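PDB 4MYM: Glyoxalase/bleomycin resistance protein/dioxygenase from Nocardioides sp., which is of unknown specific function but, as a vicinal oxygen chelate superfamily member, may bind small molecules or act as a metalloenzyme. Local coordinates for residues C35-D40 and V87-E92; E46-K51 and P142-E147; M100-L105 and E150-L155. All coordinates share one frame; numbering follows the deposited sequence.

The three contacts illustrate how chemistry follows place in a fold of paired βαβββ modules. Contact 3 is the buried one: two neighbouring parallel strands of the second module, joined by backbone hydrogen bonds, with the side chains sorted onto two faces. Contacts 1 and 2 are only partly buried and rest on loops. They use consecutive elements, strand 33-38 leading into helix 41-51, and they touch each other where L36 meets Y48 and T38 meets C145. Contact 1 depends on a histidine ring laid against backbone, whereas contact 2 couples a buried tyrosine-glutamate bond to proline-aromatic packing and ties the first module to the second. All three reach the second subunit.

Contact 1: C35-D40 and V87-E92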
ATOM      1  N   CYS A  35      -0.190  -3.276  -4.600  1.00 18.28           N
ATOM      2  CA  CYS A  35       0.111  -3.349  -6.013  1.00 18.31           C
ATOM      3  C   CYS A  35       0.135  -1.950  -6.644  1.00 18.21           C
ATOM      4  O   CYS A  35      -0.896  -1.266  -6.777  1.00 16.31           O
ATOM      5  CB  CYS A  35      -0.888  -4.246  -6.726  1.00 19.40           C
ATOM      6  SG  CYS A  35      -0.464  -4.531  -8.444  1.00 21.04           S
ATOM      7  N   LEU A  36       1.338  -1.530  -7.001  1.00 17.87           N
ATOM      8  CA  LEU A  36       1.542  -0.237  -7.615  1.00 18.77           C
ATOM      9  C   LEU A  36       1.175  -0.305  -9.092  1.00 18.72           C
ATOM     10  O   LEU A  36       1.409  -1.319  -9.767  1.00 18.93           O
ATOM     11  CB  LEU A  36       2.997   0.203  -7.448  1.00 19.57           C
ATOM     12  CG  LEU A  36       3.560   0.209  -6.021  1.00 20.07           C
ATOM     13  CD1 LEU A  36       4.982   0.739  -6.008  1.00 21.81           C
ATOM     14  CD2 LEU A  36       2.707   1.021  -5.077  1.00 20.14           C
ATOM     15  N   VAL A  37       0.619   0.792  -9.587  1.00 19.49           N
ATOM     16  CA  VAL A  37       0.257   0.916 -10.987  1.00 20.11           C
ATOM     17  C   VAL A  37       1.474   1.470 -11.720  1.00 20.87           C
ATOM     18  O   VAL A  37       1.968   2.555 -11.396  1.00 19.99           O
ATOM     19  CB  VAL A  37      -0.976   1.816 -11.150  1.00 20.51           C
ATOM     20  CG1 VAL A  37      -1.268   2.097 -12.619  1.00 21.18           C
ATOM     21  CG2 VAL A  37      -2.175   1.164 -10.475  1.00 20.96           C
ATOM     22  N   THR A  38       1.977   0.702 -12.680  1.00 21.77           N
ATOM     23  CA  THR A  38       3.152   1.107 -13.438  1.00 23.97           C
ATOM     24  C   THR A  38       2.791   1.416 -14.903  1.00 25.55           C
ATOM     25  O   THR A  38       1.710   1.026 -15.392  1.00 24.93           O
ATOM     26  CB  THR A  38       4.279   0.044 -13.352  1.00 23.45           C
ATOM     27  OG1 THR A  38       5.497   0.574 -13.900  1.00 24.43           O
ATOM     28  CG2 THR A  38       3.907  -1.229 -14.089  1.00 23.36           C
ATOM     29  N   HIS A  39       3.684   2.157 -15.563  1.00 26.78           N
ATOM     30  CA  HIS A  39       3.610   2.419 -17.004  1.00 29.21           C
ATOM     31  C   HIS A  39       4.854   1.915 -17.735  1.00 30.31           C
ATOM     32  O   HIS A  39       4.991   2.091 -18.945  1.00 30.38           O
ATOM     33  CB  HIS A  39       3.418   3.914 -17.252  1.00 30.74           C
ATOM     34  CG  HIS A  39       2.241   4.475 -16.531  1.00 33.09           C
ATOM     35  ND1 HIS A  39       0.945   4.268 -16.950  1.00 35.08           N
ATOM     36  CD2 HIS A  39       2.156   5.192 -15.388  1.00 34.03           C
ATOM     37  CE1 HIS A  39       0.115   4.856 -16.110  1.00 34.52           C
ATOM     38  NE2 HIS A  39       0.823   5.411 -15.145  1.00 35.02           N
ATOM     39  N   ASP A  40       5.753   1.280 -16.993  1.00 29.44           N
ATOM     40  CA  ASP A  40       6.972   0.715 -17.552  1.00 29.36           C
ATOM     41  C   ASP A  40       7.430  -0.324 -16.559  1.00 27.46           C
ATOM     42  O   ASP A  40       8.224  -0.040 -15.657  1.00 25.44           O
ATOM     43  CB  ASP A  40       8.031   1.800 -17.771  1.00 29.37           C
ATOM     44  CG  ASP A  40       9.303   1.269 -18.454  1.00 31.51           C
ATOM     45  OD1 ASP A  40       9.578   0.038 -18.452  1.00 32.92           O
ATOM     46  OD2 ASP A  40      10.043   2.115 -18.982  1.00 32.14           O
ATOM     47  N   VAL A  87     -10.984  -1.643 -14.784  1.00 17.82           N
ATOM     48  CA  VAL A  87     -10.679  -0.616 -13.804  1.00 16.89           C
ATOM     49  C   VAL A  87      -9.910   0.477 -14.544  1.00 16.38           C
ATOM     50  O   VAL A  87      -8.920   0.177 -15.217  1.00 17.54           O
ATOM     51  CB  VAL A  87      -9.822  -1.149 -12.626  1.00 16.27           C
ATOM     52  CG1 VAL A  87      -9.350  -0.015 -11.730  1.00 16.16           C
ATOM     53  CG2 VAL A  87     -10.619  -2.152 -11.826  1.00 16.48           C
ATOM     54  N   PRO A  88     -10.345   1.733 -14.405  1.00 16.92           N
ATOM     55  CA  PRO A  88      -9.693   2.825 -15.154  1.00 17.83           C
ATOM     56  C   PRO A  88      -8.393   3.296 -14.486  1.00 17.67           C
ATOM     57  O   PRO A  88      -8.352   4.395 -13.913  1.00 18.92           O
ATOM     58  CB  PRO A  88     -10.754   3.923 -15.138  1.00 18.16           C
ATOM     59  CG  PRO A  88     -11.481   3.708 -13.850  1.00 18.17           C
ATOM     60  CD  PRO A  88     -11.511   2.219 -13.639  1.00 17.20           C
ATOM     61  N   ALA A  89      -7.357   2.463 -14.552  1.00 17.80           N
ATOM     62  CA  ALA A  89      -6.046   2.824 -14.010  1.00 18.96           C
ATOM     63  C   ALA A  89      -5.499   4.028 -14.779  1.00 21.03           C
ATOM     64  O   ALA A  89      -5.710   4.146 -15.981  1.00 19.54           O
ATOM     65  CB  ALA A  89      -5.083   1.662 -14.117  1.00 18.94           C
ATOM     66  N   LEU A  90      -4.807   4.910 -14.064  1.00 23.91           N
ATOM     67  CA  LEU A  90      -4.254   6.145 -14.611  1.00 27.77           C
ATOM     68  C   LEU A  90      -3.614   5.915 -15.983  1.00 28.93           C
ATOM     69  O   LEU A  90      -2.811   5.011 -16.152  1.00 27.38           O
ATOM     70  CB  LEU A  90      -3.233   6.727 -13.621  1.00 30.11           C
ATOM     71  CG  LEU A  90      -2.970   8.238 -13.573  1.00 33.82           C
ATOM     72  CD1 LEU A  90      -4.251   9.046 -13.410  1.00 34.66           C
ATOM     73  CD2 LEU A  90      -1.995   8.543 -12.438  1.00 34.40           C
ATOM     74  N   ALA A  91      -3.994   6.723 -16.967  1.00 32.13           N
ATOM     75  CA  ALA A  91      -3.498   6.546 -18.334  1.00 35.12           C
ATOM     76  C   ALA A  91      -1.995   6.841 -18.441  1.00 37.64           C
ATOM     77  O   ALA A  91      -1.266   6.136 -19.138  1.00 38.71           O
ATOM     78  CB  ALA A  91      -4.286   7.430 -19.293  1.00 36.71           C
ATOM     79  N   GLU A  92      -1.538   7.867 -17.727  1.00 38.49           N
ATOM     80  CA  GLU A  92      -0.154   8.330 -17.817  1.00 42.18           C
ATOM     81  C   GLU A  92       0.462   8.579 -16.449  1.00 40.10           C
ATOM     82  O   GLU A  92      -0.249   8.651 -15.458  1.00 38.44           O
ATOM     83  CB  GLU A  92      -0.115   9.635 -18.609  1.00 44.27           C
ATOM     84  CG  GLU A  92      -0.750   9.534 -19.986  1.00 47.69           C
ATOM     85  CD  GLU A  92      -0.302  10.647 -20.907  1.00 52.90           C
ATOM     86  OE1 GLU A  92      -0.135  11.791 -20.424  1.00 55.31           O
ATOM     87  OE2 GLU A  92      -0.108  10.375 -22.110  1.00 56.81           O
TER
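The imidazole of H39 has the backbone of E92 over one face, with E92 CA 3.8 Å above the ring plane and displaced toward the rim, while the main chain of L90 comes up to its edge. There H39 CE1 lies 2.9 Å from L90 O, a tight approach of a ring carbon to a carbonyl oxygen, and A91 O stands obliquely to the ring, 3.6 Å from the same CE1. H39 NE2 passes 3.4 Å from E92 O, but the angle is too poor for a hydrogen bond. The ring owes this place to its first torsion, which sets CG anti to the carbonyl carbon (chi1 -55°). H39 follows the first strand of the βαβββ module, 33-38, and precedes D40, the N-cap of helix 41-51. The opposing loop leaves helix 78-85 through an inverse gamma turn centred on P88 and then runs alongside the end of the strand. One strand residue also takes part: V37 CG1, anti to its own nitrogen (chi1 173°), meets A89 CB at 4.1 Å. Both V37 and A89 also pack on A78, and R82 donates to A89 O. V37 and L90 touch T98 and S95 of the second subunit respectively.

Contact 2: E46-K51 and P142-E147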
ATOM      1  N   GLU A  46      13.396  -3.045 -12.149  1.00 25.69           N
ATOM      2  CA  GLU A  46      14.799  -2.672 -11.935  1.00 27.44           C
ATOM      3  C   GLU A  46      14.994  -1.821 -10.665  1.00 25.04           C
ATOM      4  O   GLU A  46      15.913  -2.066  -9.874  1.00 25.24           O
ATOM      5  CB  GLU A  46      15.319  -1.931 -13.176  1.00 30.71           C
ATOM      6  CG  GLU A  46      16.759  -1.435 -13.097  1.00 34.76           C
ATOM      7  CD  GLU A  46      17.793  -2.554 -13.042  1.00 40.67           C
ATOM      8  OE1 GLU A  46      17.446  -3.743 -13.281  1.00 43.36           O
ATOM      9  OE2 GLU A  46      18.974  -2.235 -12.757  1.00 46.10           O
ATOM     10  N   PHE A  47      14.110  -0.850 -10.457  1.00 22.88           N
ATOM     11  CA  PHE A  47      14.174   0.025  -9.278  1.00 21.51           C
ATOM     12  C   PHE A  47      14.022  -0.750  -7.961  1.00 21.09           C
ATOM     13  O   PHE A  47      14.873  -0.658  -7.074  1.00 20.10           O
ATOM     14  CB  PHE A  47      13.104   1.128  -9.389  1.00 21.11           C
ATOM     15  CG  PHE A  47      13.067   2.079  -8.217  1.00 21.52           C
ATOM     16  CD1 PHE A  47      12.329   1.784  -7.086  1.00 21.10           C
ATOM     17  CD2 PHE A  47      13.765   3.290  -8.257  1.00 22.53           C
ATOM     18  CE1 PHE A  47      12.293   2.651  -6.004  1.00 21.81           C
ATOM     19  CE2 PHE A  47      13.731   4.165  -7.181  1.00 21.87           C
ATOM     20  CZ  PHE A  47      12.988   3.847  -6.051  1.00 22.53           C
ATOM     21  N   TYR A  48      12.954  -1.542  -7.827  1.00 21.08           N
ATOM     22  CA  TYR A  48      12.678  -2.177  -6.533  1.00 20.96           C
ATOM     23  C   TYR A  48      13.666  -3.270  -6.185  1.00 21.71           C
ATOM     24  O   TYR A  48      13.979  -3.455  -5.004  1.00 21.62           O
ATOM     25  CB  TYR A  48      11.232  -2.688  -6.440  1.00 20.88           C
ATOM     26  CG  TYR A  48      10.261  -1.556  -6.653  1.00 20.56           C
ATOM     27  CD1 TYR A  48       9.996  -0.627  -5.639  1.00 21.31           C
ATOM     28  CD2 TYR A  48       9.665  -1.367  -7.896  1.00 21.00           C
ATOM     29  CE1 TYR A  48       9.131   0.440  -5.858  1.00 20.76           C
ATOM     30  CE2 TYR A  48       8.804  -0.314  -8.124  1.00 21.65           C
ATOM     31  CZ  TYR A  48       8.546   0.582  -7.116  1.00 20.67           C
ATOM     32  OH  TYR A  48       7.688   1.607  -7.388  1.00 22.38           O
ATOM     33  N   THR A  49      14.149  -3.980  -7.207  1.00 22.87           N
ATOM     34  CA  THR A  49      15.152  -5.026  -7.020  1.00 24.22           C
ATOM     35  C   THR A  49      16.532  -4.444  -6.698  1.00 24.55           C
ATOM     36  O   THR A  49      17.098  -4.734  -5.647  1.00 23.72           O
ATOM     37  CB  THR A  49      15.268  -5.945  -8.251  1.00 24.11           C
ATOM     38  OG1 THR A  49      15.512  -5.161  -9.428  1.00 26.02           O
ATOM     39  CG2 THR A  49      13.984  -6.738  -8.440  1.00 24.85           C
ATOM     40  N   THR A  50      17.067  -3.612  -7.585  1.00 26.19           N
ATOM     41  CA  THR A  50      18.459  -3.149  -7.419  1.00 27.17           C
ATOM     42  C   THR A  50      18.618  -2.056  -6.358  1.00 26.95           C
ATOM     43  O   THR A  50      19.626  -2.033  -5.651  1.00 28.20           O
ATOM     44  CB  THR A  50      19.066  -2.659  -8.741  1.00 27.49           C
ATOM     45  OG1 THR A  50      18.460  -1.421  -9.104  1.00 27.21           O
ATOM     46  CG2 THR A  50      18.859  -3.693  -9.846  1.00 28.38           C
ATOM     47  N   LYS A  51      17.637  -1.164  -6.228  1.00 26.33           N
ATOM     48  CA  LYS A  51      17.745  -0.054  -5.271  1.00 26.19           C
ATOM     49  C   LYS A  51      17.240  -0.415  -3.892  1.00 24.64           C
ATOM     50  O   LYS A  51      17.853  -0.033  -2.892  1.00 23.59           O
ATOM     51  CB  LYS A  51      16.994   1.184  -5.748  1.00 28.41           C
ATOM     52  CG  LYS A  51      17.302   1.623  -7.165  1.00 31.24           C
ATOM     53  CD  LYS A  51      18.715   2.118  -7.308  1.00 34.02           C
ATOM     54  CE  LYS A  51      18.950   2.753  -8.675  1.00 36.27           C
ATOM     55  NZ  LYS A  51      18.015   3.875  -8.930  1.00 37.10           N
ATOM     56  N   PRO A 142      10.735   9.549  -3.962  1.00 17.79           N
ATOM     57  CA  PRO A 142       9.811   9.055  -4.976  1.00 17.51           C
ATOM     58  C   PRO A 142      10.216   7.690  -5.528  1.00 17.75           C
ATOM     59  O   PRO A 142      11.406   7.377  -5.632  1.00 17.53           O
ATOM     60  CB  PRO A 142       9.923  10.102  -6.088  1.00 18.05           C
ATOM     61  CG  PRO A 142      11.338  10.563  -6.006  1.00 17.57           C
ATOM     62  CD  PRO A 142      11.706  10.507  -4.545  1.00 18.15           C
ATOM     63  N   GLY A 143       9.224   6.871  -5.854  1.00 17.39           N
ATOM     64  CA  GLY A 143       9.454   5.669  -6.650  1.00 18.60           C
ATOM     65  C   GLY A 143       8.888   5.894  -8.049  1.00 19.32           C
ATOM     66  O   GLY A 143       8.306   6.942  -8.320  1.00 20.91           O
ATOM     67  N   PRO A 144       9.063   4.914  -8.943  1.00 21.29           N
ATOM     68  CA  PRO A 144       8.676   5.051 -10.349  1.00 22.75           C
ATOM     69  C   PRO A 144       7.174   4.836 -10.661  1.00 23.90           C
ATOM     70  O   PRO A 144       6.777   4.952 -11.825  1.00 26.10           O
ATOM     71  CB  PRO A 144       9.527   3.985 -11.050  1.00 22.03           C
ATOM     72  CG  PRO A 144       9.820   2.954 -10.000  1.00 22.00           C
ATOM     73  CD  PRO A 144       9.826   3.675  -8.679  1.00 21.20           C
ATOM     74  N   CYS A 145       6.353   4.530  -9.660  1.00 22.97           N
ATOM     75  CA  CYS A 145       4.931   4.272  -9.893  1.00 23.46           C
ATOM     76  C   CYS A 145       4.022   5.317  -9.249  1.00 23.62           C
ATOM     77  O   CYS A 145       2.899   5.002  -8.809  1.00 23.84           O
ATOM     78  CB  CYS A 145       4.578   2.867  -9.390  1.00 24.36           C
ATOM     79  SG  CYS A 145       5.394   1.553 -10.312  1.00 25.10           S
ATOM     80  N   GLY A 146       4.495   6.564  -9.201  1.00 20.97           N
ATOM     81  CA  GLY A 146       3.733   7.648  -8.602  1.00 20.20           C
ATOM     82  C   GLY A 146       3.757   7.678  -7.091  1.00 18.67           C
ATOM     83  O   GLY A 146       3.293   8.628  -6.484  1.00 18.39           O
ATOM     84  N   GLU A 147       4.265   6.625  -6.464  1.00 18.25           N
ATOM     85  CA  GLU A 147       4.298   6.587  -5.019  1.00 17.10           C
ATOM     86  C   GLU A 147       5.524   7.339  -4.512  1.00 16.45           C
ATOM     87  O   GLU A 147       6.500   7.551  -5.255  1.00 16.06           O
ATOM     88  CB  GLU A 147       4.333   5.140  -4.507  1.00 17.73           C
ATOM     89  CG  GLU A 147       5.712   4.503  -4.389  1.00 18.55           C
ATOM     90  CD  GLU A 147       6.329   4.071  -5.710  1.00 18.85           C
ATOM     91  OE1 GLU A 147       5.847   4.461  -6.800  1.00 19.60           O
ATOM     92  OE2 GLU A 147       7.320   3.313  -5.653  1.00 20.64           O
TER
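E147 OE2 is gripped by two donors, the hydroxyl of Y48 across the contact at a very short OH-OE2 distance of 2.5 Å and the indole NH of W149. E147 lies where the hairpin loop after strand 136-142 meets strand 147-154 of the second βαβββ module, and Y48 belongs to helix 41-51 of the first, so this buried bond links the two modules. The two side chains come from opposite directions, with ring and carboxylate planes 25° apart, and OE2 sits at the ring edge in its plane. The other oxygen is held inside the hairpin: C145 N donates at 2.9 Å to the syn lone pair of E147 OE1, the one on the side of OE2, through a rather bent bond. Together these bonds should fix the rotation of the carboxylate. E147 reaches this place with CG lodged between its backbone nitrogen and carbonyl carbon (chi1 87°) and a bend at chi2. Beside the polar pair, P144 fits against both aromatic side chains. Its CD lies 3.2 Å from Y48 OH and also covers one face of F47 in a CH-pi contact, 3.6 Å from the ring centroid and 16° off the ring normal.

Contact 3: M100-L105 and E150-L155; sequences MVAVEL and EYFAWL
Strands 100-104 and 150-154 form a parallel pair in the sheet of the second βαβββ module, A102 lying beside E150, V103 beside Y151 and E104 beside F152. E150 N donates to V101 O, V103 N to E150 O, F152 N to V103 O, and L105 N to F152 O at 2.7 Å, the last nearly straight at 169°. On the face bearing V103, V103 CB lies over the Y151 ring, 4.2 Å from its centroid; L105 CD1 also approaches Y151 CD2. On the face bearing E104, chi1 of 72° turns the F152 ring back over its neighbour: E104 CA covers one ring face and E104 CB is 3.5 Å from F152 CZ. The E104 carboxylate stands almost perpendicular to the W154 indole, planes 80° apart, and two waters join them: one donates to E104 OE1 and accepts from W154 NE1, the other donates to E104 OE2 and L105 O and accepts from W154 N. The methyl CE of selenomethionine M100 meets E150 OE1, which also binds a BTB molecule, probably a crystallisation additive. Such pairing is typical of βαβββ modules in vicinal oxygen chelate proteins, whose sheets often line a pocket, perhaps marked here by BTB.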
HETATM    1  N   MSE A 100       1.576   6.814  -0.332  1.00 16.90           N
HETATM    2  CA  MSE A 100       2.812   6.732   0.451  1.00 17.05           C
HETATM    3  C   MSE A 100       2.999   5.352   1.022  1.00 16.68           C
HETATM    4  O   MSE A 100       2.090   4.797   1.631  1.00 15.32           O
HETATM    5  CB  MSE A 100       2.822   7.768   1.576  1.00 19.24           C
HETATM    6  CG  MSE A 100       4.200   7.836   2.250  1.00 21.75           C
HETATM    7 SE   MSE A 100       4.141   9.197   3.676  1.00 31.39          SE
HETATM    8  CE  MSE A 100       3.479   8.087   5.165  1.00 26.84           C
ATOM      9  N   VAL A 101       4.192   4.801   0.817  1.00 15.70           N
ATOM     10  CA  VAL A 101       4.577   3.511   1.382  1.00 16.14           C
ATOM     11  C   VAL A 101       5.541   3.804   2.531  1.00 15.92           C
ATOM     12  O   VAL A 101       6.589   4.407   2.293  1.00 14.93           O
ATOM     13  CB  VAL A 101       5.219   2.637   0.285  1.00 16.71           C
ATOM     14  CG1 VAL A 101       5.616   1.282   0.830  1.00 17.65           C
ATOM     15  CG2 VAL A 101       4.237   2.469  -0.873  1.00 17.50           C
ATOM     16  N   ALA A 102       5.206   3.391   3.765  1.00 15.53           N
ATOM     17  CA  ALA A 102       6.023   3.731   4.933  1.00 16.13           C
ATOM     18  C   ALA A 102       6.675   2.511   5.590  1.00 17.28           C
ATOM     19  O   ALA A 102       6.071   1.432   5.711  1.00 16.08           O
ATOM     20  CB  ALA A 102       5.215   4.512   5.950  1.00 15.90           C
ATOM     21  N   VAL A 103       7.919   2.726   6.007  1.00 17.55           N
ATOM     22  CA  VAL A 103       8.779   1.718   6.573  1.00 17.60           C
ATOM     23  C   VAL A 103       9.254   2.234   7.926  1.00 18.39           C
ATOM     24  O   VAL A 103      10.013   3.189   7.985  1.00 17.75           O
ATOM     25  CB  VAL A 103       9.986   1.485   5.643  1.00 17.31           C
ATOM     26  CG1 VAL A 103      10.972   0.506   6.252  1.00 17.86           C
ATOM     27  CG2 VAL A 103       9.531   1.035   4.262  1.00 17.17           C
ATOM     28  N   GLU A 104       8.798   1.627   9.019  1.00 18.91           N
ATOM     29  CA  GLU A 104       9.186   2.105  10.320  1.00 19.92           C
ATOM     30  C   GLU A 104      10.532   1.472  10.662  1.00 20.62           C
ATOM     31  O   GLU A 104      10.669   0.266  10.580  1.00 19.39           O
ATOM     32  CB  GLU A 104       8.179   1.730  11.399  1.00 21.17           C
ATOM     33  CG  GLU A 104       8.614   2.264  12.761  1.00 22.82           C
ATOM     34  CD  GLU A 104       7.605   2.057  13.871  1.00 24.39           C
ATOM     35  OE1 GLU A 104       6.456   1.622  13.601  1.00 23.12           O
ATOM     36  OE2 GLU A 104       7.981   2.334  15.031  1.00 24.69           O
ATOM     37  N   LEU A 105      11.506   2.293  11.045  1.00 21.27           N
ATOM     38  CA  LEU A 105      12.782   1.789  11.567  1.00 22.11           C
ATOM     39  C   LEU A 105      12.816   1.901  13.098  1.00 22.97           C
ATOM     40  O   LEU A 105      11.964   2.547  13.699  1.00 23.60           O
ATOM     41  CB  LEU A 105      13.943   2.545  10.934  1.00 22.76           C
ATOM     42  CG  LEU A 105      14.065   2.486   9.405  1.00 22.61           C
ATOM     43  CD1 LEU A 105      15.414   3.017   8.972  1.00 22.26           C
ATOM     44  CD2 LEU A 105      13.866   1.078   8.845  1.00 23.59           C
ATOM     45  N   GLU A 150       8.460   6.609   2.690  1.00 15.92           N
ATOM     46  CA  GLU A 150       8.872   7.236   3.917  1.00 15.65           C
ATOM     47  C   GLU A 150       9.557   6.165   4.765  1.00 16.33           C
ATOM     48  O   GLU A 150       9.030   5.068   4.922  1.00 15.62           O
ATOM     49  CB  GLU A 150       7.677   7.781   4.668  1.00 16.13           C
ATOM     50  CG  GLU A 150       8.024   8.396   6.028  1.00 16.37           C
ATOM     51  CD  GLU A 150       6.830   8.594   6.918  1.00 17.36           C
ATOM     52  OE1 GLU A 150       6.112   7.604   7.193  1.00 18.57           O
ATOM     53  OE2 GLU A 150       6.610   9.724   7.385  1.00 18.44           O
ATOM     54  N   TYR A 151      10.757   6.465   5.250  1.00 16.77           N
ATOM     55  CA  TYR A 151      11.366   5.697   6.330  1.00 16.77           C
ATOM     56  C   TYR A 151      11.272   6.627   7.521  1.00 17.08           C
ATOM     57  O   TYR A 151      11.596   7.817   7.413  1.00 17.03           O
ATOM     58  CB  TYR A 151      12.830   5.347   6.044  1.00 16.97           C
ATOM     59  CG  TYR A 151      13.110   4.255   5.039  1.00 17.54           C
ATOM     60  CD1 TYR A 151      12.282   4.026   3.940  1.00 17.94           C
ATOM     61  CD2 TYR A 151      14.258   3.473   5.152  1.00 19.00           C
ATOM     62  CE1 TYR A 151      12.562   3.036   3.021  1.00 18.07           C
ATOM     63  CE2 TYR A 151      14.547   2.491   4.225  1.00 19.03           C
ATOM     64  CZ  TYR A 151      13.691   2.271   3.164  1.00 18.86           C
ATOM     65  OH  TYR A 151      13.994   1.301   2.235  1.00 18.37           O
ATOM     66  N   PHE A 152      10.776   6.128   8.648  1.00 16.76           N
ATOM     67  CA  PHE A 152      10.575   6.955   9.820  1.00 16.76           C
ATOM     68  C   PHE A 152      10.945   6.173  11.074  1.00 17.82           C
ATOM     69  O   PHE A 152      10.894   4.939  11.079  1.00 16.90           O
ATOM     70  CB  PHE A 152       9.147   7.501   9.928  1.00 17.60           C
ATOM     71  CG  PHE A 152       8.103   6.472  10.308  1.00 18.12           C
ATOM     72  CD1 PHE A 152       7.574   5.604   9.356  1.00 19.01           C
ATOM     73  CD2 PHE A 152       7.627   6.396  11.605  1.00 19.07           C
ATOM     74  CE1 PHE A 152       6.618   4.655   9.703  1.00 19.58           C
ATOM     75  CE2 PHE A 152       6.675   5.442  11.952  1.00 19.38           C
ATOM     76  CZ  PHE A 152       6.163   4.588  11.002  1.00 19.57           C
ATOM     77  N   ALA A 153      11.343   6.914  12.103  1.00 18.45           N
ATOM     78  CA  ALA A 153      11.555   6.357  13.436  1.00 19.10           C
ATOM     79  C   ALA A 153      11.146   7.385  14.489  1.00 20.53           C
ATOM     80  O   ALA A 153      11.377   8.592  14.335  1.00 19.01           O
ATOM     81  CB  ALA A 153      12.995   5.921  13.603  1.00 20.16           C
ATOM     82  N   TRP A 154      10.500   6.898  15.546  1.00 20.86           N
ATOM     83  CA  TRP A 154       9.943   7.763  16.569  1.00 22.73           C
ATOM     84  C   TRP A 154      11.060   8.354  17.425  1.00 24.06           C
ATOM     85  O   TRP A 154      12.005   7.663  17.771  1.00 22.57           O
ATOM     86  CB  TRP A 154       8.975   6.997  17.477  1.00 23.56           C
ATOM     87  CG  TRP A 154       7.754   6.516  16.776  1.00 25.06           C
ATOM     88  CD1 TRP A 154       7.339   5.233  16.660  1.00 25.74           C
ATOM     89  CD2 TRP A 154       6.795   7.317  16.081  1.00 25.38           C
ATOM     90  NE1 TRP A 154       6.183   5.178  15.932  1.00 26.99           N
ATOM     91  CE2 TRP A 154       5.829   6.445  15.559  1.00 26.34           C
ATOM     92  CE3 TRP A 154       6.672   8.686  15.834  1.00 26.26           C
ATOM     93  CZ2 TRP A 154       4.739   6.894  14.810  1.00 26.14           C
ATOM     94  CZ3 TRP A 154       5.595   9.134  15.089  1.00 26.03           C
ATOM     95  CH2 TRP A 154       4.639   8.236  14.589  1.00 26.16           C
ATOM     96  N   LEU A 155      10.935   9.633  17.735  1.00 25.43           N
ATOM     97  CA  LEU A 155      11.811  10.298  18.697  1.00 28.22           C
ATOM     98  C   LEU A 155      11.334   9.935  20.099  1.00 28.61           C
ATOM     99  O   LEU A 155      10.307   9.262  20.257  1.00 26.33           O
ATOM    100  CB  LEU A 155      11.765  11.812  18.490  1.00 29.24           C
ATOM    101  CG  LEU A 155      12.177  12.318  17.103  1.00 30.56           C
ATOM    102  CD1 LEU A 155      11.971  13.820  17.008  1.00 31.43           C
ATOM    103  CD2 LEU A 155      13.622  11.956  16.791  1.00 31.12           C
TER
HETATM  104  O   HOH W   1      10.288   3.853  15.424  1.00 20.81           O
HETATM  105  O   HOH W   2       4.505   3.003  14.869  1.00 29.07           O